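Local atomic coordinates of xylose isomerase domain protein TIM barrel (PDB entry 3TVA), a protein that binds a magnesium ion in a xylose isomerase-like TIM barrel and is probably an isomerase. Residues 155-160 with 168-173; 181-186 with 201-206. All coordinates share one frame; numbering follows the deposited sequence.

Contact 1. Residues 155-160 with 168-173; sequences VHLETG and LEFIED. With MG (magnesium ion), chain C.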
loop_
_atom_site.group_PDB
_atom_site.type_symbol
_atom_site.label_atom_id
_atom_site.label_comp_id
_atom_site.label_asym_id
_atom_site.label_seq_id
_atom_site.Cartn_x
_atom_site.Cartn_y
_atom_site.Cartn_z
ATOM N N VAL A 155 -10.972 -3.790 -0.922
ATOM C CA VAL A 155 -10.197 -2.546 -0.934
ATOM C C VAL A 155 -9.302 -2.488 0.315
ATOM O O VAL A 155 -9.783 -2.649 1.444
ATOM C CB VAL A 155 -11.117 -1.319 -0.943
ATOM C CG1 VAL A 155 -10.296 -0.035 -0.898
ATOM C CG2 VAL A 155 -12.027 -1.348 -2.177
ATOM N N HIS A 156 -8.005 -2.278 0.105
ATOM C CA HIS A 156 -7.033 -2.211 1.198
ATOM C C HIS A 156 -6.567 -0.766 1.387
ATOM O O HIS A 156 -5.916 -0.188 0.496
ATOM C CB HIS A 156 -5.811 -3.086 0.878
ATOM C CG HIS A 156 -6.116 -4.544 0.707
ATOM N ND1 HIS A 156 -5.129 -5.482 0.460
ATOM C CD2 HIS A 156 -7.282 -5.233 0.751
ATOM C CE1 HIS A 156 -5.679 -6.679 0.343
ATOM N NE2 HIS A 156 -6.986 -6.556 0.517
ATOM N N LEU A 157 -6.894 -0.174 2.533
ATOM C CA LEU A 157 -6.453 1.192 2.828
ATOM C C LEU A 157 -4.989 1.182 3.193
ATOM O O LEU A 157 -4.557 0.446 4.080
ATOM C CB LEU A 157 -7.253 1.797 3.991
ATOM C CG LEU A 157 -8.753 1.899 3.752
ATOM C CD1 LEU A 157 -9.511 2.399 4.995
ATOM C CD2 LEU A 157 -9.018 2.807 2.545
ATOM N N GLU A 158 -4.214 1.997 2.501
ATOM C CA GLU A 158 -2.808 2.149 2.811
ATOM C C GLU A 158 -2.652 2.963 4.109
ATOM O O GLU A 158 -3.389 3.921 4.324
ATOM C CB GLU A 158 -2.142 2.852 1.641
ATOM C CG GLU A 158 -0.773 3.334 1.931
ATOM C CD GLU A 158 0.248 2.220 1.945
ATOM O OE1 GLU A 158 -0.072 1.038 1.701
ATOM O OE2 GLU A 158 1.390 2.558 2.222
ATOM N N THR A 159 -1.721 2.568 4.976
ATOM C CA THR A 159 -1.469 3.295 6.223
ATOM C C THR A 159 -1.128 4.754 5.967
ATOM O O THR A 159 -0.168 5.061 5.249
ATOM C CB THR A 159 -0.238 2.752 6.968
ATOM O OG1 THR A 159 -0.360 1.350 7.160
ATOM C CG2 THR A 159 -0.122 3.422 8.305
ATOM N N GLY A 160 -1.907 5.632 6.598
ATOM C CA GLY A 160 -1.855 7.072 6.402
ATOM C C GLY A 160 -1.287 7.846 7.577
ATOM O O GLY A 160 -0.465 7.350 8.354
ATOM N N LEU A 168 -9.337 2.956 12.924
ATOM C CA LEU A 168 -10.296 1.955 13.374
ATOM C C LEU A 168 -11.721 2.528 13.384
ATOM O O LEU A 168 -12.686 1.866 12.985
ATOM C CB LEU A 168 -9.946 1.482 14.787
ATOM C CG LEU A 168 -8.811 0.472 14.965
ATOM C CD1 LEU A 168 -8.414 0.382 16.449
ATOM C CD2 LEU A 168 -9.223 -0.900 14.436
ATOM N N GLU A 169 -11.844 3.755 13.873
ATOM C CA GLU A 169 -13.120 4.434 13.911
ATOM C C GLU A 169 -13.709 4.561 12.487
ATOM O O GLU A 169 -14.902 4.323 12.275
ATOM C CB GLU A 169 -12.944 5.818 14.543
ATOM C CG GLU A 169 -14.258 6.525 14.816
ATOM C CD GLU A 169 -14.089 7.985 15.228
ATOM O OE1 GLU A 169 -12.986 8.553 15.045
ATOM O OE2 GLU A 169 -15.071 8.564 15.737
ATOM N N PHE A 170 -12.864 4.910 11.519
ATOM C CA PHE A 170 -13.310 5.095 10.133
ATOM C C PHE A 170 -13.761 3.769 9.566
ATOM O O PHE A 170 -14.825 3.671 8.944
ATOM C CB PHE A 170 -12.181 5.681 9.266
ATOM C CG PHE A 170 -12.548 5.857 7.817
ATOM C CD1 PHE A 170 -13.504 6.792 7.437
ATOM C CD2 PHE A 170 -11.916 5.103 6.829
ATOM C CE1 PHE A 170 -13.845 6.975 6.095
ATOM C CE2 PHE A 170 -12.242 5.273 5.488
ATOM C CZ PHE A 170 -13.212 6.210 5.116
ATOM N N ILE A 171 -12.941 2.744 9.774
ATOM C CA ILE A 171 -13.257 1.413 9.268
ATOM C C ILE A 171 -14.559 0.903 9.868
ATOM O O ILE A 171 -15.380 0.292 9.182
ATOM C CB ILE A 171 -12.105 0.432 9.559
ATOM C CG1 ILE A 171 -10.912 0.742 8.636
ATOM C CG2 ILE A 171 -12.563 -1.018 9.427
ATOM C CD1 ILE A 171 -9.664 -0.066 8.961
ATOM N N GLU A 172 -14.750 1.181 11.149
ATOM C CA GLU A 172 -15.947 0.748 11.859
ATOM C C GLU A 172 -17.193 1.501 11.375
ATOM O O GLU A 172 -18.293 0.947 11.338
ATOM C CB GLU A 172 -15.754 0.945 13.361
ATOM C CG GLU A 172 -15.769 -0.340 14.140
ATOM C CD GLU A 172 -14.467 -0.653 14.859
ATOM O OE1 GLU A 172 -14.429 -0.501 16.102
ATOM O OE2 GLU A 172 -13.500 -1.080 14.191
ATOM N N ASP A 173 -17.015 2.770 11.024
ATOM C CA ASP A 173 -18.100 3.580 10.478
ATOM C C ASP A 173 -18.490 3.147 9.056
ATOM O O ASP A 173 -19.663 3.136 8.713
ATOM C CB ASP A 173 -17.728 5.069 10.495
ATOM C CG ASP A 173 -17.827 5.675 11.886
ATOM O OD1 ASP A 173 -18.532 5.083 12.731
ATOM O OD2 ASP A 173 -17.200 6.732 12.139
HETATM MG MG MG C . 3.389 1.608 1.213
#

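Contact 2. Residues 181-186 with 201-206; sequences INFDPA and RKVARY. With MG (magnesium ion), chain C.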
loop_
_atom_site.group_PDB
_atom_site.type_symbol
_atom_site.label_atom_id
_atom_site.label_comp_id
_atom_site.label_asym_id
_atom_site.label_seq_id
_atom_site.Cartn_x
_atom_site.Cartn_y
_atom_site.Cartn_z
ATOM N N ILE A 181 -6.912 -3.306 5.298
ATOM C CA ILE A 181 -5.744 -2.440 5.387
ATOM C C ILE A 181 -4.558 -3.052 4.654
ATOM O O ILE A 181 -4.320 -4.266 4.753
ATOM C CB ILE A 181 -5.361 -2.252 6.869
ATOM C CG1 ILE A 181 -6.407 -1.380 7.580
ATOM C CG2 ILE A 181 -3.940 -1.662 7.018
ATOM C CD1 ILE A 181 -6.217 -1.350 9.085
ATOM N N ASN A 182 -3.839 -2.231 3.890
ATOM C CA ASN A 182 -2.474 -2.580 3.513
ATOM C C ASN A 182 -1.549 -1.904 4.508
ATOM O O ASN A 182 -1.376 -0.674 4.477
ATOM C CB ASN A 182 -2.118 -2.098 2.101
ATOM C CG ASN A 182 -0.723 -2.558 1.674
ATOM O OD1 ASN A 182 -0.543 -3.691 1.209
ATOM N ND2 ASN A 182 0.276 -1.691 1.854
ATOM N N PHE A 183 -0.922 -2.696 5.367
ATOM C CA PHE A 183 -0.164 -2.101 6.457
ATOM C C PHE A 183 1.251 -1.722 6.022
ATOM O O PHE A 183 1.995 -2.551 5.470
ATOM C CB PHE A 183 -0.123 -3.014 7.691
ATOM C CG PHE A 183 0.366 -2.303 8.934
ATOM C CD1 PHE A 183 1.697 -2.364 9.307
ATOM C CD2 PHE A 183 -0.508 -1.538 9.703
ATOM C CE1 PHE A 183 2.155 -1.684 10.438
ATOM C CE2 PHE A 183 -0.063 -0.856 10.837
ATOM C CZ PHE A 183 1.265 -0.923 11.202
ATOM N N ASP A 184 1.603 -0.462 6.257
ATOM C CA ASP A 184 2.944 0.060 5.964
ATOM C C ASP A 184 3.549 0.749 7.189
ATOM O O ASP A 184 3.235 1.894 7.475
ATOM C CB ASP A 184 2.960 1.011 4.763
ATOM C CG ASP A 184 4.380 1.476 4.408
ATOM O OD1 ASP A 184 5.265 1.543 5.284
ATOM O OD2 ASP A 184 4.646 1.762 3.236
ATOM N N PRO A 185 4.377 0.034 7.948
ATOM C CA PRO A 185 4.908 0.628 9.186
ATOM C C PRO A 185 5.781 1.875 8.963
ATOM O O PRO A 185 5.807 2.756 9.825
ATOM C CB PRO A 185 5.730 -0.508 9.783
ATOM C CG PRO A 185 6.200 -1.295 8.578
ATOM C CD PRO A 185 5.124 -1.164 7.525
ATOM N N ALA A 186 6.490 1.954 7.835
ATOM C CA ALA A 186 7.368 3.086 7.604
ATOM C C ALA A 186 6.572 4.374 7.458
ATOM O O ALA A 186 7.046 5.441 7.866
ATOM C CB ALA A 186 8.255 2.857 6.381
ATOM N N ARG A 201 -0.694 -4.001 16.105
ATOM C CA ARG A 201 -1.453 -4.801 17.060
ATOM C C ARG A 201 -2.897 -4.316 17.149
ATOM O O ARG A 201 -3.818 -5.115 17.221
ATOM C CB ARG A 201 -0.839 -4.747 18.453
ATOM C CG ARG A 201 0.507 -5.450 18.602
ATOM C CD ARG A 201 0.880 -5.537 20.079
ATOM N NE ARG A 201 1.965 -6.489 20.259
ATOM C CZ ARG A 201 1.782 -7.795 20.395
ATOM N NH1 ARG A 201 0.557 -8.293 20.409
ATOM N NH2 ARG A 201 2.825 -8.594 20.524
ATOM N N LYS A 202 -3.091 -3.001 17.164
ATOM C CA LYS A 202 -4.431 -2.446 17.315
ATOM C C LYS A 202 -5.320 -2.759 16.116
ATOM O O LYS A 202 -6.519 -2.982 16.274
ATOM C CB LYS A 202 -4.365 -0.929 17.506
ATOM C CG LYS A 202 -4.068 -0.489 18.924
ATOM C CD LYS A 202 -3.996 1.031 19.001
ATOM C CE LYS A 202 -3.975 1.530 20.436
ATOM N NZ LYS A 202 -3.754 3.007 20.503
ATOM N N VAL A 203 -4.745 -2.722 14.914
ATOM C CA VAL A 203 -5.535 -2.886 13.687
ATOM C C VAL A 203 -5.550 -4.300 13.109
ATOM O O VAL A 203 -6.042 -4.507 11.997
ATOM C CB VAL A 203 -5.198 -1.832 12.603
ATOM C CG1 VAL A 203 -5.358 -0.425 13.182
ATOM C CG2 VAL A 203 -3.790 -2.053 12.021
ATOM N N ALA A 204 -4.969 -5.242 13.852
ATOM C CA ALA A 204 -4.640 -6.575 13.351
ATOM C C ALA A 204 -5.769 -7.253 12.560
ATOM O O ALA A 204 -5.519 -7.831 11.502
ATOM C CB ALA A 204 -4.211 -7.479 14.529
ATOM N N ARG A 205 -7.002 -7.168 13.056
ATOM C CA ARG A 205 -8.106 -7.912 12.437
ATOM C C ARG A 205 -8.461 -7.410 11.037
ATOM O O ARG A 205 -9.150 -8.109 10.284
ATOM C CB ARG A 205 -9.352 -7.934 13.340
ATOM C CG ARG A 205 -10.036 -6.569 13.531
ATOM C CD ARG A 205 -11.072 -6.671 14.654
ATOM N NE ARG A 205 -11.710 -5.389 14.986
ATOM C CZ ARG A 205 -11.196 -4.508 15.840
ATOM N NH1 ARG A 205 -10.018 -4.757 16.419
ATOM N NH2 ARG A 205 -11.840 -3.377 16.112
ATOM N N TYR A 206 -8.027 -6.190 10.697
ATOM C CA TYR A 206 -8.262 -5.644 9.357
ATOM C C TYR A 206 -7.094 -5.760 8.373
ATOM O O TYR A 206 -7.229 -5.343 7.227
ATOM C CB TYR A 206 -8.729 -4.175 9.440
ATOM C CG TYR A 206 -9.924 -3.983 10.335
ATOM C CD1 TYR A 206 -11.142 -4.597 10.032
ATOM C CD2 TYR A 206 -9.852 -3.185 11.484
ATOM C CE1 TYR A 206 -12.259 -4.431 10.842
ATOM C CE2 TYR A 206 -10.990 -2.996 12.310
ATOM C CZ TYR A 206 -12.179 -3.637 11.978
ATOM O OH TYR A 206 -13.292 -3.492 12.772
HETATM MG MG MG C . 3.389 1.608 1.213
#

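Contact 1. Residues 155-160 with 168-173
L157 meets F170 and I171 where strand 154-158 of the TIM barrel packs against helix 164-174, the first two elements of a beta-alpha-beta unit that strand 179-183 completes. The side chain of L157 leaves the strand with its CB directed at the helix. CG lies anti to the carbonyl carbon, beside the backbone N (chi1 -60°), and the extended next torsion carries CD1 out to the helix. Of its atoms CD1 makes the closest approaches to the helix segment. It reaches the edge of the F170 ring, in the ring plane, with L157 CD1 4.0 Å from F170 CE2, and the two side chains cross at about a right angle. The same methyl lies 4.2 Å from I171 CG1, whose extended chain brings its end closer to the strand than its CB direction would suggest. Leucine suits this buried place, being apolar and long enough for CD1 to reach the helix. F170 also packs on Y134, L137 and T141, so its ring lies between strand 154-158 and helix 132-149. E158 points to the other side of the strand, where a carboxylate suits a metal ion: its chain bends at chi2 (76°), and E158 OE2 binds magnesium at 2.4 Å.

Contact 2. Residues 181-186 with 201-206
I181 makes both the polar and the apolar link to residues 201-206. Its amide donates to the carbonyl of Y206, with I181 N 2.8 Å from Y206 O. The bond is bent at the hydrogen (141°), and the donor is tilted 29° from the carbonyl plane. CG1 of I181 lies anti to the carbonyl carbon (chi1 -71°), which sends CD1 out to two neighbours. I181 CD1 is 3.7 Å from V203 CB. On the Y206 side, I181 CD1 lies 3.8 Å from Y206 CB. An alanine here would keep the amide bond but lose CG1 and CD1, which would probably open a gap beside V203 and CB of Y206. V203 CG2 also meets F183, the next residue of the strand to point at the helix, and stands 4.1 Å from F183 CD2, meeting the ring obliquely. Beta-branched V203 suits this spot, since its short, broad side chain touches both strand residues at once.

This is the strand-to-helix packing of a TIM barrel: strand 179-183 runs in the barrel wall, and helix 196-203 with the 3-10 turn after it returns the chain outside toward strand 207-216. Helix 164-174 borders the same layer, with I171 touching both I181 and Y206. The Y206 hydroxyl is hydrogen-bonded to E172 of that helix, while one face of its ring is occupied by R205 CG, 3.8 Å above the plane.

Beyond the strand end, D184 binds magnesium through OD2, at 2.4 Å. OD1 of D184, at the N-cap position, accepts a weak bond from A186 N and another from N187 N, which probably helps fix the rotation of the carboxylate. K213 NZ also bonds to D184 OD2.

Contacts 1 and 2 follow each other along the chain, and their centres lie about 9 Å apart on neighbouring parallel strands. The backbone joins them where L157 O and N182 N lie 2.8 Å apart, probably hydrogen-bonded. On the barrel's inner side, E158 OE1 is also 2.8 Å from N182 ND2, probably a hydrogen bond, consistent with N182 acting as a second-shell residue that orients the metal-binding carboxylate. E158 from 155-160 and D184 from 181-186 share the magnesium ion with H211 and E259. On the outer side, L168 of contact 1 packs on the Y206 ring of contact 2, with L168 CD2 3.5 Å from Y206 CE2.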